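Local coordinates for protein MJ1225 (Methanocaldococcus jannaschii, PDB 3KH5) that binds ADP and AMP through its CBS domains and is probably an archaeal counterpart of the nucleotide-sensing gamma subunit of AMPK, at residues R37-I51 / G116-L130. Residues are numbered along the deposited sequence; the frame is centred on the assembly and turned at random.
Sequences RLPVVNAGNNKVVGI and GGAPIVNDENQLISL. With ADP (adenosine-5'-diphosphate), chain D; ADP (adenosine-5'-diphosphate), chain B.
V48 and L127 meet just inside the turns of two beta hairpins packed face to face, one from each of two successive CBS motifs. With V48 CG1 anti to the backbone N (chi1 177°), V48 CG2 is turned away from the carbonyl carbon and meets three apolar partners: V121 CG1 at 3.7 Å, L127 CD1 at 3.8 Å and P119 CB. P39 CG and P119 CG come within 4.5 Å, with L130 CD1 beside P39 CG and I51 CD1 beside P119 CG, while V41 CG1 rests on L127 CB.

Toward the turns, backbone bonds join the hairpins at a single bridge between K47 and Q126. V48 N donates to N125 O, and L127 N to N46 O. Beyond them Q126 NE2 reaches N45 O at 2.8 Å, the acceptor lying in the plane of the Q126 amide. N122 ND2 holds the other end of that amide by OE1; N122 OD1 accepts E124 N, which makes an Asx turn, and also Q126 N from the opposite face of its plane.

At the opposite end both hairpins meet nucleotide. The R37 guanidinium lays one face over G117 N, close packing that the absence of a side chain at G117 permits. Its NH1 and NH2 bind the beta-phosphate of the chain D ADP, whose adenine N6 donates to G117 O; N6 of the chain B ADP donates to R37 O at 2.9 Å. I51 CG2 and L130 CD2 pack against the two bases. Such side-by-side sheets of a tandem CBS pair (Bateman module) leave clefts for nucleotides, here the two ADP.

Behind the first hairpin, L38 packs on helix 23-33; beside the second, V121 touches K98 of strand 97-98, the parallel neighbour of strand 117-121.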
ATOM      1  N   ARG A  37      -2.338  -6.604   1.423  1.00 42.72           N
ATOM      2  CA  ARG A  37      -1.009  -7.227   1.513  1.00 40.09           C
ATOM      3  C   ARG A  37      -1.161  -8.726   1.755  1.00 38.38           C
ATOM      4  O   ARG A  37      -1.570  -9.147   2.841  1.00 38.10           O
ATOM      5  CB  ARG A  37      -0.187  -6.585   2.639  1.00 40.10           C
ATOM      6  CG  ARG A  37       1.210  -7.186   2.863  1.00 39.57           C
ATOM      7  CD  ARG A  37       1.857  -6.684   4.168  1.00 38.58           C
ATOM      8  NE  ARG A  37       1.749  -5.233   4.306  1.00 37.74           N
ATOM      9  CZ  ARG A  37       2.649  -4.355   3.871  1.00 37.45           C
ATOM     10  NH1 ARG A  37       3.764  -4.764   3.274  1.00 37.16           N
ATOM     11  NH2 ARG A  37       2.430  -3.054   4.041  1.00 36.74           N
ATOM     12  N   LEU A  38      -0.837  -9.528   0.742  1.00 36.35           N
ATOM     13  CA  LEU A  38      -1.048 -10.976   0.817  1.00 34.67           C
ATOM     14  C   LEU A  38       0.229 -11.814   0.716  1.00 33.59           C
ATOM     15  O   LEU A  38       0.839 -11.880  -0.365  1.00 33.22           O
ATOM     16  CB  LEU A  38      -2.040 -11.438  -0.263  1.00 34.67           C
ATOM     17  CG  LEU A  38      -3.434 -10.812  -0.377  1.00 34.80           C
ATOM     18  CD1 LEU A  38      -4.174 -11.398  -1.572  1.00 35.12           C
ATOM     19  CD2 LEU A  38      -4.246 -11.000   0.895  1.00 35.14           C
ATOM     20  N   PRO A  39       0.634 -12.469   1.831  1.00 32.82           N
ATOM     21  CA  PRO A  39       1.695 -13.476   1.771  1.00 32.33           C
ATOM     22  C   PRO A  39       1.322 -14.603   0.823  1.00 32.02           C
ATOM     23  O   PRO A  39       0.160 -15.023   0.768  1.00 31.56           O
ATOM     24  CB  PRO A  39       1.764 -14.007   3.208  1.00 32.37           C
ATOM     25  CG  PRO A  39       1.261 -12.898   4.041  1.00 32.69           C
ATOM     26  CD  PRO A  39       0.181 -12.249   3.220  1.00 32.72           C
ATOM     27  N   VAL A  40       2.310 -15.055   0.064  1.00 31.98           N
ATOM     28  CA  VAL A  40       2.153 -16.198  -0.807  1.00 32.30           C
ATOM     29  C   VAL A  40       2.861 -17.363  -0.114  1.00 33.29           C
ATOM     30  O   VAL A  40       4.042 -17.271   0.243  1.00 33.29           O
ATOM     31  CB  VAL A  40       2.690 -15.920  -2.231  1.00 32.04           C
ATOM     32  CG1 VAL A  40       2.386 -17.086  -3.156  1.00 31.20           C
ATOM     33  CG2 VAL A  40       2.071 -14.638  -2.797  1.00 31.49           C
ATOM     34  N   VAL A  41       2.112 -18.437   0.116  1.00 34.50           N
ATOM     35  CA  VAL A  41       2.612 -19.592   0.860  1.00 35.81           C
ATOM     36  C   VAL A  41       2.429 -20.895   0.069  1.00 37.19           C
ATOM     37  O   VAL A  41       1.555 -20.976  -0.797  1.00 37.05           O
ATOM     38  CB  VAL A  41       1.915 -19.724   2.248  1.00 35.72           C
ATOM     39  CG1 VAL A  41       2.189 -18.511   3.135  1.00 35.30           C
ATOM     40  CG2 VAL A  41       0.408 -19.993   2.108  1.00 35.43           C
ATOM     41  N   ASN A  42       3.244 -21.908   0.360  1.00 39.08           N
ATOM     42  CA  ASN A  42       2.990 -23.257  -0.161  1.00 41.20           C
ATOM     43  C   ASN A  42       1.750 -23.864   0.496  1.00 42.44           C
ATOM     44  O   ASN A  42       1.487 -23.605   1.674  1.00 42.55           O
ATOM     45  CB  ASN A  42       4.182 -24.177   0.090  1.00 41.22           C
ATOM     46  CG  ASN A  42       5.439 -23.722  -0.615  1.00 41.85           C
ATOM     47  OD1 ASN A  42       6.537 -23.814  -0.065  1.00 42.62           O
ATOM     48  ND2 ASN A  42       5.291 -23.228  -1.839  1.00 41.80           N
ATOM     49  N   ALA A  43       1.013 -24.697  -0.249  1.00 44.20           N
ATOM     50  CA  ALA A  43      -0.301 -25.199   0.230  1.00 45.84           C
ATOM     51  C   ALA A  43      -0.420 -26.308   1.323  1.00 46.87           C
ATOM     52  O   ALA A  43      -1.334 -26.218   2.148  1.00 47.15           O
ATOM     53  CB  ALA A  43      -1.188 -25.564  -0.983  1.00 45.85           C
ATOM     54  N   GLY A  44       0.451 -27.312   1.406  1.00 47.79           N
ATOM     55  CA  GLY A  44       1.863 -27.270   1.111  1.00 48.63           C
ATOM     56  C   GLY A  44       2.377 -27.460   2.531  1.00 49.00           C
ATOM     57  O   GLY A  44       1.773 -28.207   3.330  1.00 49.19           O
ATOM     58  N   ASN A  45       3.454 -26.756   2.861  1.00 49.02           N
ATOM     59  CA  ASN A  45       3.992 -26.706   4.226  1.00 48.75           C
ATOM     60  C   ASN A  45       3.801 -25.341   4.908  1.00 48.14           C
ATOM     61  O   ASN A  45       4.354 -25.096   5.985  1.00 48.17           O
ATOM     62  CB  ASN A  45       5.480 -27.053   4.191  1.00 48.99           C
ATOM     63  CG  ASN A  45       6.202 -26.412   3.010  1.00 49.43           C
ATOM     64  OD1 ASN A  45       7.101 -27.013   2.424  1.00 49.88           O
ATOM     65  ND2 ASN A  45       5.803 -25.197   2.649  1.00 49.54           N
ATOM     66  N   ASN A  46       3.030 -24.460   4.267  1.00 47.08           N
ATOM     67  CA  ASN A  46       2.769 -23.099   4.762  1.00 45.92           C
ATOM     68  C   ASN A  46       4.003 -22.189   4.802  1.00 44.73           C
ATOM     69  O   ASN A  46       4.006 -21.176   5.504  1.00 44.61           O
ATOM     70  CB  ASN A  46       2.073 -23.131   6.138  1.00 46.22           C
ATOM     71  CG  ASN A  46       0.983 -22.075   6.259  1.00 46.72           C
ATOM     72  OD1 ASN A  46       0.277 -21.778   5.292  1.00 47.38           O
ATOM     73  ND2 ASN A  46       0.825 -21.515   7.457  1.00 47.23           N
ATOM     74  N   LYS A  47       5.040 -22.542   4.049  1.00 43.19           N
ATOM     75  CA  LYS A  47       6.236 -21.709   3.985  1.00 41.76           C
ATOM     76  C   LYS A  47       5.992 -20.475   3.128  1.00 40.49           C
ATOM     77  O   LYS A  47       5.384 -20.564   2.060  1.00 40.07           O
ATOM     78  CB  LYS A  47       7.427 -22.497   3.441  1.00 42.01           C
ATOM     79  CG  LYS A  47       7.993 -23.502   4.428  1.00 42.65           C
ATOM     80  CD  LYS A  47       9.047 -24.394   3.793  1.00 44.05           C
ATOM     81  CE  LYS A  47       9.443 -25.514   4.748  1.00 44.78           C
ATOM     82  NZ  LYS A  47      10.437 -26.449   4.150  1.00 45.46           N
ATOM     83  N   VAL A  48       6.469 -19.330   3.612  1.00 39.04           N
ATOM     84  CA  VAL A  48       6.379 -18.071   2.874  1.00 37.67           C
ATOM     85  C   VAL A  48       7.337 -18.106   1.689  1.00 36.69           C
ATOM     86  O   VAL A  48       8.554 -18.209   1.864  1.00 36.76           O
ATOM     87  CB  VAL A  48       6.698 -16.846   3.770  1.00 37.67           C
ATOM     88  CG1 VAL A  48       6.666 -15.550   2.956  1.00 37.53           C
ATOM     89  CG2 VAL A  48       5.719 -16.763   4.931  1.00 37.63           C
ATOM     90  N   VAL A  49       6.778 -18.038   0.486  1.00 35.25           N
ATOM     91  CA  VAL A  49       7.584 -18.056  -0.730  1.00 33.86           C
ATOM     92  C   VAL A  49       7.439 -16.764  -1.528  1.00 32.92           C
ATOM     93  O   VAL A  49       8.118 -16.578  -2.538  1.00 32.85           O
ATOM     94  CB  VAL A  49       7.275 -19.288  -1.636  1.00 33.95           C
ATOM     95  CG1 VAL A  49       7.575 -20.598  -0.906  1.00 33.90           C
ATOM     96  CG2 VAL A  49       5.830 -19.255  -2.147  1.00 33.84           C
ATOM     97  N   GLY A  50       6.564 -15.871  -1.081  1.00 31.88           N
ATOM     98  CA  GLY A  50       6.351 -14.610  -1.790  1.00 30.95           C
ATOM     99  C   GLY A  50       5.392 -13.696  -1.060  1.00 30.36           C
ATOM    100  O   GLY A  50       4.886 -14.043   0.008  1.00 30.34           O
ATOM    101  N   ILE A  51       5.157 -12.519  -1.635  1.00 29.80           N
ATOM    102  CA  ILE A  51       4.182 -11.560  -1.119  1.00 29.42           C
ATOM    103  C   ILE A  51       3.670 -10.716  -2.290  1.00 29.16           C
ATOM    104  O   ILE A  51       4.418 -10.425  -3.226  1.00 28.85           O
ATOM    105  CB  ILE A  51       4.782 -10.683   0.022  1.00 29.48           C
ATOM    106  CG1 ILE A  51       3.690  -9.874   0.739  1.00 29.81           C
ATOM    107  CG2 ILE A  51       5.927  -9.794  -0.491  1.00 29.48           C
ATOM    108  CD1 ILE A  51       4.072  -9.423   2.146  1.00 30.67           C
ATOM    109  N   GLY A 116       6.189  -1.846   4.923  1.00 33.46           N
ATOM    110  CA  GLY A 116       5.201  -1.424   5.909  1.00 33.48           C
ATOM    111  C   GLY A 116       4.579  -2.582   6.663  1.00 33.51           C
ATOM    112  O   GLY A 116       3.802  -2.372   7.591  1.00 33.67           O
ATOM    113  N   GLY A 117       4.917  -3.805   6.260  1.00 33.53           N
ATOM    114  CA  GLY A 117       4.344  -5.013   6.859  1.00 33.63           C
ATOM    115  C   GLY A 117       5.264  -6.182   6.578  1.00 33.81           C
ATOM    116  O   GLY A 117       5.880  -6.247   5.511  1.00 33.67           O
ATOM    117  N   ALA A 118       5.369  -7.101   7.533  1.00 33.95           N
ATOM    118  CA  ALA A 118       6.278  -8.241   7.405  1.00 34.27           C
ATOM    119  C   ALA A 118       5.679  -9.520   7.979  1.00 34.60           C
ATOM    120  O   ALA A 118       5.207  -9.518   9.120  1.00 34.68           O
ATOM    121  CB  ALA A 118       7.617  -7.933   8.078  1.00 34.29           C
ATOM    122  N   PRO A 119       5.696 -10.617   7.196  1.00 34.97           N
ATOM    123  CA  PRO A 119       5.299 -11.915   7.728  1.00 35.48           C
ATOM    124  C   PRO A 119       6.188 -12.308   8.908  1.00 36.05           C
ATOM    125  O   PRO A 119       7.393 -12.039   8.896  1.00 36.09           O
ATOM    126  CB  PRO A 119       5.537 -12.864   6.547  1.00 35.38           C
ATOM    127  CG  PRO A 119       5.443 -11.998   5.343  1.00 35.17           C
ATOM    128  CD  PRO A 119       6.073 -10.708   5.772  1.00 34.99           C
ATOM    129  N   ILE A 120       5.586 -12.899   9.931  1.00 36.84           N
ATOM    130  CA  ILE A 120       6.350 -13.457  11.038  1.00 37.64           C
ATOM    131  C   ILE A 120       6.414 -14.955  10.801  1.00 38.54           C
ATOM    132  O   ILE A 120       5.380 -15.604  10.611  1.00 38.69           O
ATOM    133  CB  ILE A 120       5.714 -13.132  12.405  1.00 37.55           C
ATOM    134  CG1 ILE A 120       5.764 -11.622  12.658  1.00 37.02           C
ATOM    135  CG2 ILE A 120       6.440 -13.864  13.534  1.00 37.38           C
ATOM    136  CD1 ILE A 120       4.610 -11.103  13.502  1.00 36.87           C
ATOM    137  N   VAL A 121       7.629 -15.496  10.779  1.00 39.64           N
ATOM    138  CA  VAL A 121       7.833 -16.905  10.452  1.00 40.86           C
ATOM    139  C   VAL A 121       8.566 -17.655  11.556  1.00 42.06           C
ATOM    140  O   VAL A 121       9.257 -17.055  12.384  1.00 41.87           O
ATOM    141  CB  VAL A 121       8.606 -17.100   9.109  1.00 40.70           C
ATOM    142  CG1 VAL A 121       7.890 -16.406   7.956  1.00 40.42           C
ATOM    143  CG2 VAL A 121      10.058 -16.618   9.219  1.00 40.73           C
ATOM    144  N   ASN A 122       8.409 -18.977  11.565  1.00 43.78           N
ATOM    145  CA  ASN A 122       9.189 -19.803  12.476  1.00 45.60           C
ATOM    146  C   ASN A 122      10.516 -20.196  11.840  1.00 46.69           C
ATOM    147  O   ASN A 122      10.904 -19.641  10.807  1.00 46.80           O
ATOM    148  CB  ASN A 122       8.384 -21.019  12.968  1.00 45.66           C
ATOM    149  CG  ASN A 122       8.011 -21.986  11.856  1.00 46.19           C
ATOM    150  OD1 ASN A 122       8.569 -21.953  10.757  1.00 46.88           O
ATOM    151  ND2 ASN A 122       7.061 -22.868  12.146  1.00 46.68           N
ATOM    152  N   ASP A 123      11.210 -21.149  12.456  1.00 48.14           N
ATOM    153  CA  ASP A 123      12.527 -21.551  11.977  1.00 49.43           C
ATOM    154  C   ASP A 123      12.488 -22.290  10.633  1.00 49.90           C
ATOM    155  O   ASP A 123      13.502 -22.344   9.931  1.00 50.00           O
ATOM    156  CB  ASP A 123      13.296 -22.337  13.049  1.00 49.71           C
ATOM    157  CG  ASP A 123      14.036 -21.423  14.034  1.00 50.57           C
ATOM    158  OD1 ASP A 123      14.031 -20.185  13.842  1.00 51.34           O
ATOM    159  OD2 ASP A 123      14.632 -21.948  15.001  1.00 51.27           O
ATOM    160  N   GLU A 124      11.321 -22.830  10.269  1.00 50.43           N
ATOM    161  CA  GLU A 124      11.148 -23.486   8.967  1.00 50.87           C
ATOM    162  C   GLU A 124      10.631 -22.522   7.893  1.00 50.46           C
ATOM    163  O   GLU A 124      10.313 -22.949   6.780  1.00 50.52           O
ATOM    164  CB  GLU A 124      10.188 -24.687   9.053  1.00 51.21           C
ATOM    165  CG  GLU A 124       9.752 -25.112  10.454  1.00 52.91           C
ATOM    166  CD  GLU A 124      10.871 -25.709  11.285  1.00 54.75           C
ATOM    167  OE1 GLU A 124      10.862 -25.501  12.516  1.00 55.36           O
ATOM    168  OE2 GLU A 124      11.760 -26.382  10.716  1.00 55.35           O
ATOM    169  N   ASN A 125      10.543 -21.233   8.229  1.00 49.87           N
ATOM    170  CA  ASN A 125       9.980 -20.209   7.334  1.00 49.16           C
ATOM    171  C   ASN A 125       8.469 -20.371   7.105  1.00 48.39           C
ATOM    172  O   ASN A 125       7.907 -19.830   6.147  1.00 48.26           O
ATOM    173  CB  ASN A 125      10.750 -20.151   6.002  1.00 49.37           C
ATOM    174  CG  ASN A 125      10.498 -18.866   5.227  1.00 49.94           C
ATOM    175  OD1 ASN A 125      10.653 -17.763   5.754  1.00 50.49           O
ATOM    176  ND2 ASN A 125      10.119 -19.007   3.961  1.00 50.39           N
ATOM    177  N   GLN A 126       7.820 -21.117   8.001  1.00 47.42           N
ATOM    178  CA  GLN A 126       6.371 -21.304   7.970  1.00 46.49           C
ATOM    179  C   GLN A 126       5.699 -20.051   8.514  1.00 45.56           C
ATOM    180  O   GLN A 126       6.183 -19.458   9.480  1.00 45.38           O
ATOM    181  CB  GLN A 126       5.961 -22.523   8.808  1.00 46.68           C
ATOM    182  CG  GLN A 126       6.358 -23.880   8.227  1.00 47.35           C
ATOM    183  CD  GLN A 126       5.929 -25.047   9.110  1.00 48.33           C
ATOM    184  OE1 GLN A 126       6.382 -25.184  10.246  1.00 48.90           O
ATOM    185  NE2 GLN A 126       5.051 -25.900   8.583  1.00 48.45           N
ATOM    186  N   LEU A 127       4.592 -19.652   7.897  1.00 44.46           N
ATOM    187  CA  LEU A 127       3.882 -18.452   8.326  1.00 43.51           C
ATOM    188  C   LEU A 127       3.263 -18.641   9.709  1.00 42.92           C
ATOM    189  O   LEU A 127       2.521 -19.598   9.941  1.00 42.81           O
ATOM    190  CB  LEU A 127       2.807 -18.057   7.310  1.00 43.48           C
ATOM    191  CG  LEU A 127       2.083 -16.736   7.592  1.00 43.49           C
ATOM    192  CD1 LEU A 127       3.006 -15.543   7.374  1.00 43.55           C
ATOM    193  CD2 LEU A 127       0.848 -16.615   6.725  1.00 43.47           C
ATOM    194  N   ILE A 128       3.581 -17.721  10.616  1.00 42.19           N
ATOM    195  CA  ILE A 128       3.048 -17.729  11.975  1.00 41.55           C
ATOM    196  C   ILE A 128       2.007 -16.621  12.126  1.00 40.87           C
ATOM    197  O   ILE A 128       0.880 -16.868  12.563  1.00 40.91           O
ATOM    198  CB  ILE A 128       4.191 -17.578  13.030  1.00 41.61           C
ATOM    199  CG1 ILE A 128       5.049 -18.857  13.108  1.00 41.84           C
ATOM    200  CG2 ILE A 128       3.639 -17.213  14.415  1.00 41.66           C
ATOM    201  CD1 ILE A 128       4.247 -20.178  13.154  1.00 42.19           C
ATOM    202  N   SER A 129       2.402 -15.406  11.748  1.00 39.92           N
ATOM    203  CA  SER A 129       1.541 -14.232  11.818  1.00 39.09           C
ATOM    204  C   SER A 129       2.040 -13.166  10.842  1.00 38.51           C
ATOM    205  O   SER A 129       2.722 -13.480   9.864  1.00 38.30           O
ATOM    206  CB  SER A 129       1.515 -13.678  13.248  1.00 39.10           C
ATOM    207  OG  SER A 129       0.464 -12.739  13.406  1.00 39.31           O
ATOM    208  N   LEU A 130       1.694 -11.911  11.122  1.00 37.96           N
ATOM    209  CA  LEU A 130       2.124 -10.760  10.338  1.00 37.57           C
ATOM    210  C   LEU A 130       2.000  -9.513  11.204  1.00 37.22           C
ATOM    211  O   LEU A 130       1.044  -9.373  11.970  1.00 37.39           O
ATOM    212  CB  LEU A 130       1.270 -10.600   9.077  1.00 37.57           C
ATOM    213  CG  LEU A 130       1.632  -9.446   8.133  1.00 37.62           C
ATOM    214  CD1 LEU A 130       2.247  -9.981   6.847  1.00 37.74           C
ATOM    215  CD2 LEU A 130       0.381  -8.655   7.811  1.00 37.92           C
TER
HETATM  216  PB  ADP D 283       4.729  -1.293   1.786  1.00 39.70           P
HETATM  217  O1B ADP D 283       5.566  -0.061   1.774  1.00 39.91           O
HETATM  218  O2B ADP D 283       3.198  -0.970   2.239  1.00 40.06           O
HETATM  219  O3B ADP D 283       5.251  -2.439   2.804  1.00 40.07           O
HETATM  220  PA  ADP D 283       3.602  -1.461  -0.606  1.00 36.13           P
HETATM  221  O1A ADP D 283       3.875  -0.378  -1.576  1.00 36.91           O
HETATM  222  O2A ADP D 283       2.410  -2.499  -1.006  1.00 36.23           O
HETATM  223  O3A ADP D 283       4.685  -2.044   0.394  1.00 38.46           O
HETATM  224  O5' ADP D 283       4.459  -2.434  -1.628  1.00 34.15           O
HETATM  225  C5' ADP D 283       5.651  -2.027  -2.369  1.00 30.46           C
HETATM  226  C4' ADP D 283       6.481  -3.252  -2.867  1.00 28.28           C
HETATM  227  O4' ADP D 283       7.139  -3.847  -1.703  1.00 27.79           O
HETATM  228  C3' ADP D 283       5.666  -4.375  -3.544  1.00 27.65           C
HETATM  229  O3' ADP D 283       6.412  -4.881  -4.659  1.00 27.89           O
HETATM  230  C2' ADP D 283       5.538  -5.428  -2.439  1.00 27.48           C
HETATM  231  O2' ADP D 283       5.411  -6.759  -2.967  1.00 28.15           O
HETATM  232  C1' ADP D 283       6.867  -5.270  -1.708  1.00 27.45           C
HETATM  233  N9  ADP D 283       6.767  -5.749  -0.298  1.00 27.57           N
HETATM  234  C8  ADP D 283       5.855  -5.446   0.633  1.00 27.68           C
HETATM  235  N7  ADP D 283       6.146  -6.097   1.766  1.00 28.20           N
HETATM  236  C5  ADP D 283       7.245  -6.812   1.549  1.00 27.68           C
HETATM  237  C6  ADP D 283       8.018  -7.671   2.321  1.00 28.32           C
HETATM  238  N6  ADP D 283       7.696  -7.930   3.585  1.00 28.14           N
HETATM  239  N1  ADP D 283       9.100  -8.240   1.763  1.00 28.28           N
HETATM  240  C2  ADP D 283       9.442  -7.998   0.502  1.00 28.32           C
HETATM  241  N3  ADP D 283       8.727  -7.184  -0.258  1.00 27.69           N
HETATM  242  C4  ADP D 283       7.635  -6.586   0.241  1.00 27.96           C
HETATM  243  PB  ADP B 281      -1.656  -3.231   4.304  1.00 83.89           P
HETATM  244  O1B ADP B 281      -2.942  -3.945   4.130  1.00 84.21           O
HETATM  245  O2B ADP B 281      -1.734  -1.712   3.734  1.00 84.09           O
HETATM  246  O3B ADP B 281      -0.455  -3.894   3.479  1.00 84.15           O
HETATM  247  PA  ADP B 281      -1.834  -1.983   6.771  1.00 80.80           P
HETATM  248  O1A ADP B 281      -3.106  -1.346   6.302  1.00 81.06           O
HETATM  249  O2A ADP B 281      -1.542  -2.138   8.379  1.00 80.96           O
HETATM  250  O3A ADP B 281      -1.167  -3.149   5.834  1.00 82.53           O
HETATM  251  O5' ADP B 281      -2.749  -3.309   7.133  1.00 78.64           O
HETATM  252  C5' ADP B 281      -4.191  -3.317   7.383  1.00 74.75           C
HETATM  253  C4' ADP B 281      -4.564  -3.999   8.735  1.00 71.65           C
HETATM  254  O4' ADP B 281      -5.014  -5.386   8.603  1.00 69.44           O
HETATM  255  C3' ADP B 281      -3.325  -4.007   9.635  1.00 70.50           C
HETATM  256  O3' ADP B 281      -3.666  -3.539  10.956  1.00 70.79           O
HETATM  257  C2' ADP B 281      -2.843  -5.455   9.671  1.00 68.86           C
HETATM  258  O2' ADP B 281      -2.683  -5.815  11.045  1.00 68.90           O
HETATM  259  C1' ADP B 281      -3.959  -6.305   9.036  1.00 66.97           C
HETATM  260  N9  ADP B 281      -3.576  -7.161   7.841  1.00 63.11           N
HETATM  261  C8  ADP B 281      -2.881  -6.768   6.769  1.00 61.60           C
HETATM  262  N7  ADP B 281      -2.751  -7.789   5.917  1.00 60.07           N
HETATM  263  C5  ADP B 281      -3.372  -8.843   6.441  1.00 59.32           C
HETATM  264  C6  ADP B 281      -3.573 -10.159   6.023  1.00 58.01           C
HETATM  265  N6  ADP B 281      -3.083 -10.586   4.860  1.00 56.86           N
HETATM  266  N1  ADP B 281      -4.268 -10.997   6.816  1.00 57.88           N
HETATM  267  C2  ADP B 281      -4.758 -10.585   7.980  1.00 58.58           C
HETATM  268  N3  ADP B 281      -4.584  -9.337   8.402  1.00 59.51           N
HETATM  269  C4  ADP B 281      -3.896  -8.445   7.663  1.00 60.67           C